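Local coordinates for monomethylamine methyltransferase MtmB1 (Methanosarcina barkeri, PDB 1NTH), which transfers the methyl group of monomethylamine to the corrinoid cofactor of its partner protein MtmC, a step in methanogenesis from methylamine, at residues 119-124 and 390-395; 328-334 and 361-367. All coordinates share one frame; numbering follows the deposited sequence.

Interaction 1: 119-124 and 390-395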
loop_
_atom_site.group_PDB
_atom_site.type_symbol
_atom_site.label_atom_id
_atom_site.label_comp_id
_atom_site.label_asym_id
_atom_site.label_seq_id
_atom_site.Cartn_x
_atom_site.Cartn_y
_atom_site.Cartn_z
ATOM N N GLY A 119 -5.451 -16.034 37.546
ATOM C CA GLY A 119 -4.726 -15.188 38.484
ATOM C C GLY A 119 -3.507 -14.479 37.914
ATOM O O GLY A 119 -2.673 -13.965 38.660
ATOM N N ASP A 120 -3.409 -14.436 36.590
ATOM C CA ASP A 120 -2.277 -13.805 35.913
ATOM C C ASP A 120 -2.021 -12.365 36.366
ATOM O O ASP A 120 -2.958 -11.594 36.576
ATOM C CB ASP A 120 -2.517 -13.837 34.402
ATOM C CG ASP A 120 -1.235 -13.784 33.601
ATOM O OD1 ASP A 120 -1.053 -14.658 32.729
ATOM O OD2 ASP A 120 -0.410 -12.877 33.839
ATOM N N LYS A 121 -0.745 -12.013 36.508
ATOM C CA LYS A 121 -0.351 -10.662 36.911
ATOM C C LYS A 121 -0.609 -9.678 35.771
ATOM O O LYS A 121 -0.796 -8.482 35.999
ATOM C CB LYS A 121 1.139 -10.620 37.261
ATOM C CG LYS A 121 1.554 -11.458 38.457
ATOM C CD LYS A 121 1.168 -10.810 39.773
ATOM C CE LYS A 121 1.741 -11.594 40.948
ATOM N NZ LYS A 121 1.425 -10.959 42.256
ATOM N N ALA A 122 -0.601 -10.182 34.543
ATOM C CA ALA A 122 -0.836 -9.336 33.378
ATOM C C ALA A 122 -2.303 -8.937 33.295
ATOM O O ALA A 122 -3.191 -9.712 33.643
ATOM C CB ALA A 122 -0.423 -10.067 32.106
ATOM N N LYS A 123 -2.547 -7.719 32.834
ATOM C CA LYS A 123 -3.903 -7.202 32.698
ATOM C C LYS A 123 -4.509 -7.628 31.361
ATOM O O LYS A 123 -3.821 -7.689 30.343
ATOM C CB LYS A 123 -3.875 -5.673 32.776
ATOM C CG LYS A 123 -5.232 -4.995 32.701
ATOM C CD LYS A 123 -5.066 -3.480 32.624
ATOM C CE LYS A 123 -6.411 -2.764 32.646
ATOM N NZ LYS A 123 -6.253 -1.292 32.441
ATOM N N PRO A 124 -5.804 -7.959 31.349
ATOM C CA PRO A 124 -6.389 -8.354 30.067
ATOM C C PRO A 124 -6.568 -7.129 29.176
ATOM O O PRO A 124 -6.434 -5.989 29.630
ATOM C CB PRO A 124 -7.726 -8.980 30.471
ATOM C CG PRO A 124 -8.067 -8.276 31.742
ATOM C CD PRO A 124 -6.738 -8.218 32.459
ATOM N N ALA A 390 -10.004 -4.316 36.375
ATOM C CA ALA A 390 -9.170 -5.387 35.840
ATOM C C ALA A 390 -7.738 -5.210 36.344
ATOM O O ALA A 390 -7.078 -6.177 36.725
ATOM C CB ALA A 390 -9.201 -5.372 34.310
ATOM N N ARG A 391 -7.257 -3.970 36.345
ATOM C CA ARG A 391 -5.908 -3.690 36.819
ATOM C C ARG A 391 -5.785 -4.068 38.293
ATOM O O ARG A 391 -4.808 -4.691 38.706
ATOM C CB ARG A 391 -5.572 -2.206 36.653
ATOM C CG ARG A 391 -4.159 -1.856 37.100
ATOM C CD ARG A 391 -3.907 -0.352 37.079
ATOM N NE ARG A 391 -4.700 0.352 38.080
ATOM C CZ ARG A 391 -5.704 1.176 37.798
ATOM N NH1 ARG A 391 -6.047 1.403 36.538
ATOM N NH2 ARG A 391 -6.366 1.774 38.780
ATOM N N ALA A 392 -6.787 -3.688 39.081
ATOM C CA ALA A 392 -6.792 -3.977 40.511
ATOM C C ALA A 392 -6.854 -5.473 40.818
ATOM O O ALA A 392 -6.256 -5.942 41.786
ATOM C CB ALA A 392 -7.967 -3.264 41.174
ATOM N N THR A 393 -7.575 -6.219 39.986
ATOM C CA THR A 393 -7.738 -7.659 40.175
ATOM C C THR A 393 -6.534 -8.496 39.744
ATOM O O THR A 393 -6.249 -9.535 40.339
ATOM C CB THR A 393 -8.981 -8.162 39.406
ATOM O OG1 THR A 393 -10.134 -7.436 39.844
ATOM C CG2 THR A 393 -9.207 -9.650 39.653
ATOM N N ALA A 394 -5.832 -8.047 38.710
ATOM C CA ALA A 394 -4.678 -8.784 38.206
ATOM C C ALA A 394 -3.666 -9.115 39.303
ATOM O O ALA A 394 -3.232 -8.238 40.046
ATOM C CB ALA A 394 -3.997 -7.991 37.088
ATOM N N GLY A 395 -3.308 -10.392 39.402
ATOM C CA GLY A 395 -2.334 -10.817 40.390
ATOM C C GLY A 395 -2.858 -11.146 41.777
ATOM O O GLY A 395 -2.121 -11.695 42.599
HETATM O O HOH W 1 -0.450 -7.441 38.445
HETATM O O HOH W 2 -5.005 0.433 34.149
#
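The guanidinium of Arg-391 meets Lys-123 through a water lying in its plane, at the edge; this water accepts from Arg-391 NH1 and, at 2.7 Å from its oxygen, from Lys-123 NZ. The like charges, 4.9 Å apart from Lys-123 NZ to Arg-391 NH1, are probably offset by Glu-152, which forms salt bridges with both, while Arg-391 NH2 also reaches Glu-388 and Phe-458 O. The second flat group, the carboxylate of Asp-120, takes Ala-122 N on the anti side of OD2, 25° out of plane, closing an Asx turn. With CG anti to the backbone N (chi1 -178°) and the rest extended, Lys-123 runs out to the helix, its CE 4.1 Å from Arg-391 CB. Pro-124 CG packs on Ala-390 CB at 4.0 Å. Past the helix end, Ala-394 CB abuts Lys-121 O at 3.4 Å, and Gly-395 N gives Asp-120 O a weak hydrogen bond of 3.1 Å. Asn-96 and Asn-97 of a neighbouring subunit pack against Arg-391 and Lys-123. Within the chain, the loop entering strand 125-128 thus meets the C-terminal end of helix 380-393, with Pro-124 and Ala-390 both touching helix 343-359 and strand 363-366.

Interaction 2: 328-334 and 361-367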
loop_
_atom_site.group_PDB
_atom_site.type_symbol
_atom_site.label_atom_id
_atom_site.label_comp_id
_atom_site.label_asym_id
_atom_site.label_seq_id
_atom_site.Cartn_x
_atom_site.Cartn_y
_atom_site.Cartn_z
ATOM N N ILE A 328 -6.491 -21.841 23.960
ATOM C CA ILE A 328 -7.536 -21.055 23.310
ATOM C C ILE A 328 -7.637 -19.658 23.916
ATOM O O ILE A 328 -7.794 -19.512 25.126
ATOM C CB ILE A 328 -8.917 -21.746 23.444
ATOM C CG1 ILE A 328 -8.900 -23.083 22.698
ATOM C CG2 ILE A 328 -10.016 -20.843 22.882
ATOM C CD1 ILE A 328 -10.176 -23.907 22.879
ATOM N N LEU A 329 -7.545 -18.634 23.073
ATOM C CA LEU A 329 -7.652 -17.252 23.537
ATOM C C LEU A 329 -9.137 -16.920 23.658
ATOM O O LEU A 329 -9.927 -17.283 22.785
ATOM C CB LEU A 329 -6.970 -16.307 22.542
ATOM C CG LEU A 329 -5.463 -16.542 22.380
ATOM C CD1 LEU A 329 -4.942 -15.733 21.189
ATOM C CD2 LEU A 329 -4.741 -16.156 23.663
ATOM N N SER A 330 -9.523 -16.232 24.729
ATOM C CA SER A 330 -10.938 -15.921 24.916
ATOM C C SER A 330 -11.239 -14.593 25.594
ATOM O O SER A 330 -10.353 -13.913 26.110
ATOM C CB SER A 330 -11.601 -17.034 25.726
ATOM O OG SER A 330 -11.197 -16.960 27.081
ATOM N N GLY A 331 -12.515 -14.235 25.589
ATOM C CA GLY A 331 -12.936 -13.002 26.219
ATOM C C GLY A 331 -14.346 -13.186 26.733
ATOM O O GLY A 331 -14.949 -14.242 26.523
ATOM N N ASN A 332 -14.870 -12.177 27.417
ATOM C CA ASN A 332 -16.236 -12.241 27.926
ATOM C C ASN A 332 -16.900 -10.896 27.651
ATOM O O ASN A 332 -16.232 -9.857 27.645
ATOM C CB ASN A 332 -16.245 -12.559 29.426
ATOM C CG ASN A 332 -17.584 -13.124 29.892
ATOM O OD1 ASN A 332 -18.473 -13.386 29.078
ATOM N ND2 ASN A 332 -17.729 -13.318 31.197
ATOM N N GLN A 333 -18.212 -10.923 27.417
ATOM C CA GLN A 333 -18.988 -9.726 27.105
ATOM C C GLN A 333 -19.855 -9.303 28.291
ATOM O O GLN A 333 -20.329 -10.138 29.059
ATOM C CB GLN A 333 -19.852 -9.952 25.863
ATOM C CG GLN A 333 -20.675 -11.216 25.884
ATOM C CD GLN A 333 -21.360 -11.478 24.558
ATOM O OE1 GLN A 333 -22.314 -10.798 24.191
ATOM N NE2 GLN A 333 -20.865 -12.462 23.826
ATOM N N TYR A 334 -20.056 -7.994 28.416
ATOM C CA TYR A 334 -20.772 -7.389 29.543
ATOM C C TYR A 334 -22.187 -6.856 29.322
ATOM O O TYR A 334 -22.389 -5.928 28.539
ATOM C CB TYR A 334 -19.913 -6.241 30.095
ATOM C CG TYR A 334 -18.594 -6.682 30.691
ATOM C CD1 TYR A 334 -17.683 -7.444 29.951
ATOM C CD2 TYR A 334 -18.280 -6.383 32.016
ATOM C CE1 TYR A 334 -16.500 -7.905 30.524
ATOM C CE2 TYR A 334 -17.103 -6.833 32.596
ATOM C CZ TYR A 334 -16.220 -7.600 31.849
ATOM O OH TYR A 334 -15.086 -8.093 32.448
ATOM N N ARG A 361 -9.328 -14.483 31.424
ATOM C CA ARG A 361 -9.775 -13.979 30.123
ATOM C C ARG A 361 -8.711 -13.069 29.524
ATOM O O ARG A 361 -8.070 -12.303 30.242
ATOM C CB ARG A 361 -11.075 -13.181 30.259
ATOM C CG ARG A 361 -12.287 -13.988 30.690
ATOM C CD ARG A 361 -12.798 -14.903 29.585
ATOM N NE ARG A 361 -13.921 -15.705 30.065
ATOM C CZ ARG A 361 -14.531 -16.656 29.366
ATOM N NH1 ARG A 361 -14.142 -16.941 28.130
ATOM N NH2 ARG A 361 -15.523 -17.344 29.917
ATOM N N GLU A 362 -8.525 -13.150 28.211
ATOM C CA GLU A 362 -7.544 -12.302 27.546
ATOM C C GLU A 362 -8.159 -10.966 27.146
ATOM O O GLU A 362 -7.463 -9.955 27.074
ATOM C CB GLU A 362 -6.990 -12.984 26.293
ATOM C CG GLU A 362 -5.961 -14.077 26.543
ATOM C CD GLU A 362 -6.556 -15.369 27.066
ATOM O OE1 GLU A 362 -7.711 -15.691 26.714
ATOM O OE2 GLU A 362 -5.855 -16.079 27.817
ATOM N N ILE A 363 -9.463 -10.967 26.884
ATOM C CA ILE A 363 -10.158 -9.756 26.464
ATOM C C ILE A 363 -11.473 -9.528 27.212
ATOM O O ILE A 363 -12.241 -10.464 27.435
ATOM C CB ILE A 363 -10.472 -9.813 24.948
ATOM C CG1 ILE A 363 -9.167 -9.935 24.148
ATOM C CG2 ILE A 363 -11.250 -8.570 24.527
ATOM C CD1 ILE A 363 -9.379 -10.178 22.657
ATOM N N LEU A 364 -11.715 -8.281 27.605
ATOM C CA LEU A 364 -12.954 -7.897 28.282
ATOM C C LEU A 364 -13.677 -6.996 27.283
ATOM O O LEU A 364 -13.151 -5.951 26.898
ATOM C CB LEU A 364 -12.654 -7.111 29.564
ATOM C CG LEU A 364 -11.647 -7.722 30.538
ATOM C CD1 LEU A 364 -11.585 -6.867 31.803
ATOM C CD2 LEU A 364 -12.056 -9.143 30.875
ATOM N N SER A 365 -14.876 -7.392 26.862
ATOM C CA SER A 365 -15.633 -6.619 25.877
ATOM C C SER A 365 -16.913 -6.042 26.494
ATOM O O SER A 365 -17.896 -6.759 26.683
ATOM C CB SER A 365 -15.975 -7.525 24.684
ATOM O OG SER A 365 -16.334 -6.778 23.532
ATOM N N GLY A 366 -16.892 -4.747 26.802
ATOM C CA GLY A 366 -18.050 -4.102 27.409
ATOM C C GLY A 366 -18.086 -2.605 27.159
ATOM O O GLY A 366 -17.172 -2.065 26.544
ATOM N N VAL A 367 -19.098 -1.905 27.672
ATOM C CA VAL A 367 -20.158 -2.488 28.491
ATOM C C VAL A 367 -21.532 -2.181 27.893
ATOM O O VAL A 367 -21.853 -1.024 27.629
ATOM C CB VAL A 367 -20.100 -1.899 29.922
ATOM C CG1 VAL A 367 -21.260 -2.415 30.758
ATOM C CG2 VAL A 367 -18.761 -2.242 30.571
HETATM O O HOH W 3 -8.538 -18.033 27.542
#
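Glu-362, just before strand 363-366, reaches the backbone of Ser-330 in the neighbouring segment. Its CB lies 3.5 Å from Ser-330 O, and its CG touches Leu-329 CD2 at 3.8 Å, the two side chains crossing at about a right angle. A bend at chi2 (75°) then swings the carboxylate toward Ser-330 N. OE1 accepts from Ser-330 N at 2.7 Å with a nearly straight bond (169°), met on the anti side and somewhat out of the carboxylate plane, while OE2 takes Arg-116 N. Ser-330 O in turn receives two backbone donors, Glu-362 N at 2.9 Å and Ile-363 N. Beyond them the parallel strands 330-333 and 363-366, crossing at -23°, pair around Asn-332: its N forms a hydrogen bond of less certain geometry to Ile-363 O, and its O accepts from Ser-365 N at 2.9 Å. Tyr-334 N closes the series on Ser-365 O.

Arg-361 bends at chi2 and reaches across strand 330-333, so that Asn-332 CB lies over one face of its guanidinium and NH1 makes a weak bond of 3.1 Å to Ser-330 OG; its main partner is Asp-296, a salt bridge through NH2. At the other end the Tyr-334 ring crosses Leu-364, with OH 3.6 Å from CD2 of that leucine.

These strands and helix 343-359 form a beta-alpha-beta crossover of the TIM barrel. The CB atoms of Ser-365 and Gln-333 leave the same face of the sheet, and Ser-365 OG bonds to Gln-127 and to the modified residue PYL-202, the pyrrolysine. The chemistry implies division along the strands: backbone N-H groups at both oxygens of Glu-362 would help to stabilise a buried carboxylate just ahead of strand 363-366, whereas farther along a serine hydroxyl links the sheet to pyrrolysine.

Overall arrangement
Interaction 2 is buried in the barrel wall, its centre about 5 Å from that of the chain; the centre of interaction 1, at the surface, is about 18 Å from it. Their own centres are about 13 Å apart, yet they touch: Leu-364 CD1 packs against Ala-390 CB and Pro-124 CG, each at 3.8 Å, and Pro-124 CB lies against Arg-361 O. Strand 363-366 is followed in the chain by helix 380-393, so the two contacts hold successive elements. Chemistry follows place. Residues 328-334 and 361-367 are joined by parallel-strand backbone bonds, with buried Arg-361 and Glu-362 gripping polar groups opposite; 119-124 and 390-395 rely on small apolar contacts, one weak bond and bridging water.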